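Putative methyl-accepting chemotaxis protein (Salmonella enterica subsp. enterica serovar Typhimurium str. LT2, PDB 6DB1) probably senses a chemoeffector through this N-terminal ligand-binding domain and passes the signal on to the chemotaxis machinery. Local coordinates at residues A[76-79]-A[80-84]; A[92-95]-A[96-100]. All blocks are in the same frame, centred on the assembly; numbering follows the deposited sequence. Where two conformers were deposited one is given.

Contact 1: residues A[76-79]-A[80-84]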
loop_
_atom_site.group_PDB
_atom_site.type_symbol
_atom_site.label_atom_id
_atom_site.label_comp_id
_atom_site.label_asym_id
_atom_site.label_seq_id
_atom_site.Cartn_x
_atom_site.Cartn_y
_atom_site.Cartn_z
ATOM N N GLY A 76 20.775 -0.742 -2.768
ATOM C CA GLY A 76 20.931 -2.106 -2.298
ATOM C C GLY A 76 21.074 -3.080 -3.473
ATOM O O GLY A 76 21.734 -2.775 -4.463
ATOM N N PRO A 77 20.435 -4.251 -3.389
ATOM C CA PRO A 77 20.480 -5.286 -4.425
ATOM C C PRO A 77 19.568 -5.064 -5.639
ATOM O O PRO A 77 19.658 -5.803 -6.615
ATOM C CB PRO A 77 19.955 -6.533 -3.713
ATOM C CG PRO A 77 18.920 -5.963 -2.804
ATOM C CD PRO A 77 19.564 -4.689 -2.293
HETATM N N MSE A 78 18.702 -4.056 -5.549
HETATM C CA MSE A 78 17.742 -3.713 -6.614
HETATM C C MSE A 78 18.394 -2.883 -7.697
HETATM O O MSE A 78 19.317 -2.103 -7.410
HETATM C CB MSE A 78 16.599 -2.961 -5.926
HETATM C CG MSE A 78 15.789 -2.077 -6.864
HETATM SE SE MSE A 78 14.506 -3.157 -7.896
HETATM C CE MSE A 78 13.894 -4.418 -6.508
ATOM N N ASN A 79 17.907 -3.030 -8.941
ATOM C CA ASN A 79 18.452 -2.312 -10.101
ATOM C C ASN A 79 18.440 -0.800 -9.818
ATOM O O ASN A 79 17.383 -0.225 -9.505
ATOM C CB ASN A 79 17.692 -2.698 -11.377
ATOM C CG ASN A 79 18.012 -1.817 -12.567
ATOM O OD1 ASN A 79 17.544 -0.679 -12.653
ATOM N ND2 ASN A 79 18.732 -2.366 -13.532
ATOM N N PRO A 80 19.619 -0.149 -9.911
ATOM C CA PRO A 80 19.807 1.285 -9.633
ATOM C C PRO A 80 18.796 2.202 -10.342
ATOM O O PRO A 80 18.340 3.157 -9.726
ATOM C CB PRO A 80 21.242 1.621 -10.075
ATOM C CG PRO A 80 21.659 0.450 -10.905
ATOM C CD PRO A 80 20.926 -0.711 -10.285
ATOM N N ASP A 81 18.409 1.888 -11.581
ATOM C CA ASP A 81 17.422 2.704 -12.323
ATOM C C ASP A 81 16.045 2.680 -11.690
ATOM O O ASP A 81 15.393 3.698 -11.563
ATOM C CB ASP A 81 17.269 2.217 -13.776
ATOM C CG ASP A 81 18.460 2.560 -14.648
ATOM O OD1 ASP A 81 19.153 3.574 -14.370
ATOM O OD2 ASP A 81 18.683 1.839 -15.649
ATOM N N ILE A 82 15.587 1.490 -11.338
ATOM C CA ILE A 82 14.277 1.320 -10.727
ATOM C C ILE A 82 14.289 1.961 -9.336
ATOM O O ILE A 82 13.341 2.651 -8.942
ATOM C CB ILE A 82 13.903 -0.169 -10.687
ATOM C CG1 ILE A 82 13.686 -0.690 -12.113
ATOM C CG2 ILE A 82 12.689 -0.407 -9.798
ATOM C CD1 ILE A 82 13.460 -2.162 -12.201
ATOM N N SER A 83 15.367 1.731 -8.609
ATOM C CA SER A 83 15.450 2.284 -7.274
ATOM C C SER A 83 15.305 3.811 -7.347
ATOM O O SER A 83 14.558 4.409 -6.584
ATOM C CB SER A 83 16.726 1.862 -6.615
ATOM O OG SER A 83 16.805 2.402 -5.321
ATOM N N ARG A 84 15.986 4.410 -8.322
ATOM C CA ARG A 84 15.982 5.858 -8.555
ATOM C C ARG A 84 14.614 6.393 -8.975
ATOM O O ARG A 84 14.228 7.487 -8.566
ATOM C CB ARG A 84 17.018 6.224 -9.621
ATOM C CG ARG A 84 18.360 6.586 -9.010
ATOM C CD ARG A 84 18.314 8.023 -8.527
ATOM N NE ARG A 84 19.094 8.273 -7.319
ATOM C CZ ARG A 84 18.559 8.498 -6.125
ATOM N NH1 ARG A 84 17.245 8.546 -5.992
ATOM N NH2 ARG A 84 19.341 8.711 -5.081
#
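The side-chain amide of N79 reaches forward to the first turn of the helix that starts at P80 and gives its oxygen OD1 to two backbone N-H groups. The better of these bonds comes from I82, whose N lies 3.2 Å from N79 OD1, in the plane of the amide, with an N-H...O angle of 156°. D81 N is closer to the same OD1, at 2.9 Å, but its hydrogen points well off line and the bond is weak. A chi1 of 169° sets CG of N79 beside the carbonyl carbon, on the helix side, and D81 CB comes up against OD1 at 3.1 Å. The backbone carbonyl of N79 makes the first regular helical bond, accepting from S83 N at 2.9 Å.

The close packing lies on the buried flank. There the selenomethionine M78, in the conformer described, one of two deposited, brings SE to 3.8 Å from I82 CG2, a plain apolar contact beside the cap. In the same conformer M78 CG approaches S83 CB, at 4.1 Å. F135 of helix 110-144 lies against M78, and R134 and E138 of that helix touch I82. The other flank is looser: P80 and D81 are exposed, and the D81 carboxylate is turned 57° from the N79 amide plane, making no hydrogen bond to it, while its side chain touches R134. Asparagine at the N-cap followed by proline at N1 is a familiar way to start a helix, here opening helix 80-105 of a four-helix bundle.

Contact 2: residues A[92-95]-A[96-100]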
loop_
_atom_site.group_PDB
_atom_site.type_symbol
_atom_site.label_atom_id
_atom_site.label_comp_id
_atom_site.label_asym_id
_atom_site.label_seq_id
_atom_site.Cartn_x
_atom_site.Cartn_y
_atom_site.Cartn_z
ATOM N N ALA A 92 8.722 13.527 -5.238
ATOM C CA ALA A 92 7.911 14.509 -5.951
ATOM C C ALA A 92 6.482 14.515 -5.382
ATOM O O ALA A 92 5.921 15.572 -5.110
ATOM C CB ALA A 92 7.921 14.204 -7.432
ATOM N N LEU A 93 5.901 13.329 -5.224
ATOM C CA LEU A 93 4.550 13.206 -4.717
ATOM C C LEU A 93 4.416 13.965 -3.395
ATOM O O LEU A 93 3.417 14.650 -3.157
ATOM C CB LEU A 93 4.231 11.719 -4.547
ATOM C CG LEU A 93 2.909 11.380 -3.864
ATOM C CD1 LEU A 93 1.740 12.091 -4.532
ATOM C CD2 LEU A 93 2.700 9.873 -3.867
ATOM N N LEU A 94 5.459 13.874 -2.578
ATOM C CA LEU A 94 5.479 14.474 -1.268
ATOM C C LEU A 94 5.709 15.985 -1.339
ATOM O O LEU A 94 4.937 16.752 -0.753
ATOM C CB LEU A 94 6.594 13.814 -0.449
ATOM C CG LEU A 94 6.856 14.400 0.940
ATOM C CD1 LEU A 94 5.684 14.150 1.888
ATOM C CD2 LEU A 94 8.136 13.817 1.522
ATOM N N GLU A 95 6.761 16.415 -2.023
ATOM C CA GLU A 95 7.121 17.850 -2.012
ATOM C C GLU A 95 6.247 18.695 -2.944
ATOM O O GLU A 95 6.169 19.904 -2.731
ATOM C CB GLU A 95 8.593 18.034 -2.373
ATOM C CG GLU A 95 9.515 17.681 -1.227
ATOM C CD GLU A 95 10.940 17.356 -1.629
ATOM O OE1 GLU A 95 11.624 16.685 -0.826
ATOM O OE2 GLU A 95 11.359 17.767 -2.744
ATOM N N LYS A 96 5.589 18.091 -3.933
ATOM C CA LYS A 96 4.787 18.870 -4.884
ATOM C C LYS A 96 3.293 18.545 -4.766
ATOM O O LYS A 96 2.475 19.348 -5.208
ATOM C CB LYS A 96 5.242 18.592 -6.320
ATOM C CG LYS A 96 6.689 18.947 -6.641
ATOM C CD LYS A 96 7.076 18.579 -8.060
ATOM C CE LYS A 96 8.514 18.909 -8.398
ATOM N NZ LYS A 96 8.847 18.517 -9.790
ATOM N N GLY A 97 2.927 17.391 -4.208
ATOM C CA GLY A 97 1.519 17.052 -4.112
ATOM C C GLY A 97 0.976 17.196 -2.699
ATOM O O GLY A 97 0.130 18.047 -2.427
ATOM N N VAL A 98 1.538 16.396 -1.803
ATOM C CA VAL A 98 1.111 16.271 -0.422
ATOM C C VAL A 98 1.358 17.534 0.408
ATOM O O VAL A 98 0.458 17.989 1.113
ATOM C CB VAL A 98 1.813 15.067 0.224
ATOM C CG1 VAL A 98 1.706 15.082 1.738
ATOM C CG2 VAL A 98 1.290 13.761 -0.350
ATOM N N VAL A 99 2.580 18.033 0.410
ATOM C CA VAL A 99 2.900 19.178 1.237
ATOM C C VAL A 99 2.050 20.388 0.825
ATOM O O VAL A 99 1.443 21.022 1.681
ATOM C CB VAL A 99 4.410 19.483 1.221
ATOM C CG1 VAL A 99 4.707 20.886 1.722
ATOM C CG2 VAL A 99 5.187 18.448 2.017
ATOM N N PRO A 100 2.000 20.718 -0.463
ATOM C CA PRO A 100 1.168 21.864 -0.757
ATOM C C PRO A 100 -0.262 21.684 -0.231
ATOM O O PRO A 100 -0.768 22.577 0.465
ATOM C CB PRO A 100 1.206 21.980 -2.284
ATOM C CG PRO A 100 2.591 21.496 -2.611
ATOM C CD PRO A 100 2.804 20.350 -1.643
#
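L93 O receives two backbone N-H groups, from G97 and from V98, where a regular alpha-helix would supply one. The bond from V98 N is the sound one, 2.9 Å long with an N-H...O angle of 161°; that from G97 N to L93 O, at 3.0 Å, is bent to 130° and weak. Before this point the spacing is still that of an alpha-helix, K96 N bonding to A92 O at 2.8 Å. Beyond it the wider spacing persists, because V99 N reaches back five residues to L94 O at 2.9 Å. The helix has thus taken in a pi-type turn.

Side chains pack against the altered backbone. L94 CD1 meets V98 CG1 at 4.1 Å, the two chains slanting past each other, and V99 CG2 lies 3.3 Å from L94 O. V99 CG2 stands anti to its own carbonyl carbon, the placement that lays this methyl against that oxygen. K96 leaves along the surface with its chain extended beyond CG, its CB resting against A92 O.

P100 interrupts the series of bonds: its nitrogen has no hydrogen to give to the turn before, and the helix kinks here. CD of its ring lies 3.6 Å from E95 O. Further out, the G97 carbonyl accepts a weak hydrogen bond from H116 NE2, and E95 OE2 takes another weak one from Q91 NE2.

Within the all-helical bundle, L93 and V98 face the interior. L93 touches M63 of helix 54-73, Y31 of helix 13-46, and L124 and F128 of helix 110-144, while V98 packs on L60 and M63 and on Y31 and F34.

Both contacts belong to helix 80-105, contact 1 at its start and contact 2 further along, with centres 23 Å apart and no touch between them. Contact 1 lies about 18 Å from the centre of the chain, near one end of the bundle; contact 2 is about 9 Å from it and touches all three other helices, though each mixes buried and exposed residues. Their chemistry follows from this. At the helix start, a side-chain oxygen serves N-H groups that have no preceding turn to bond to; at mid-helix, backbone carbonyls do the work and the bonding pattern itself shifts. Proline appears in both, once at the opening and once at a kink.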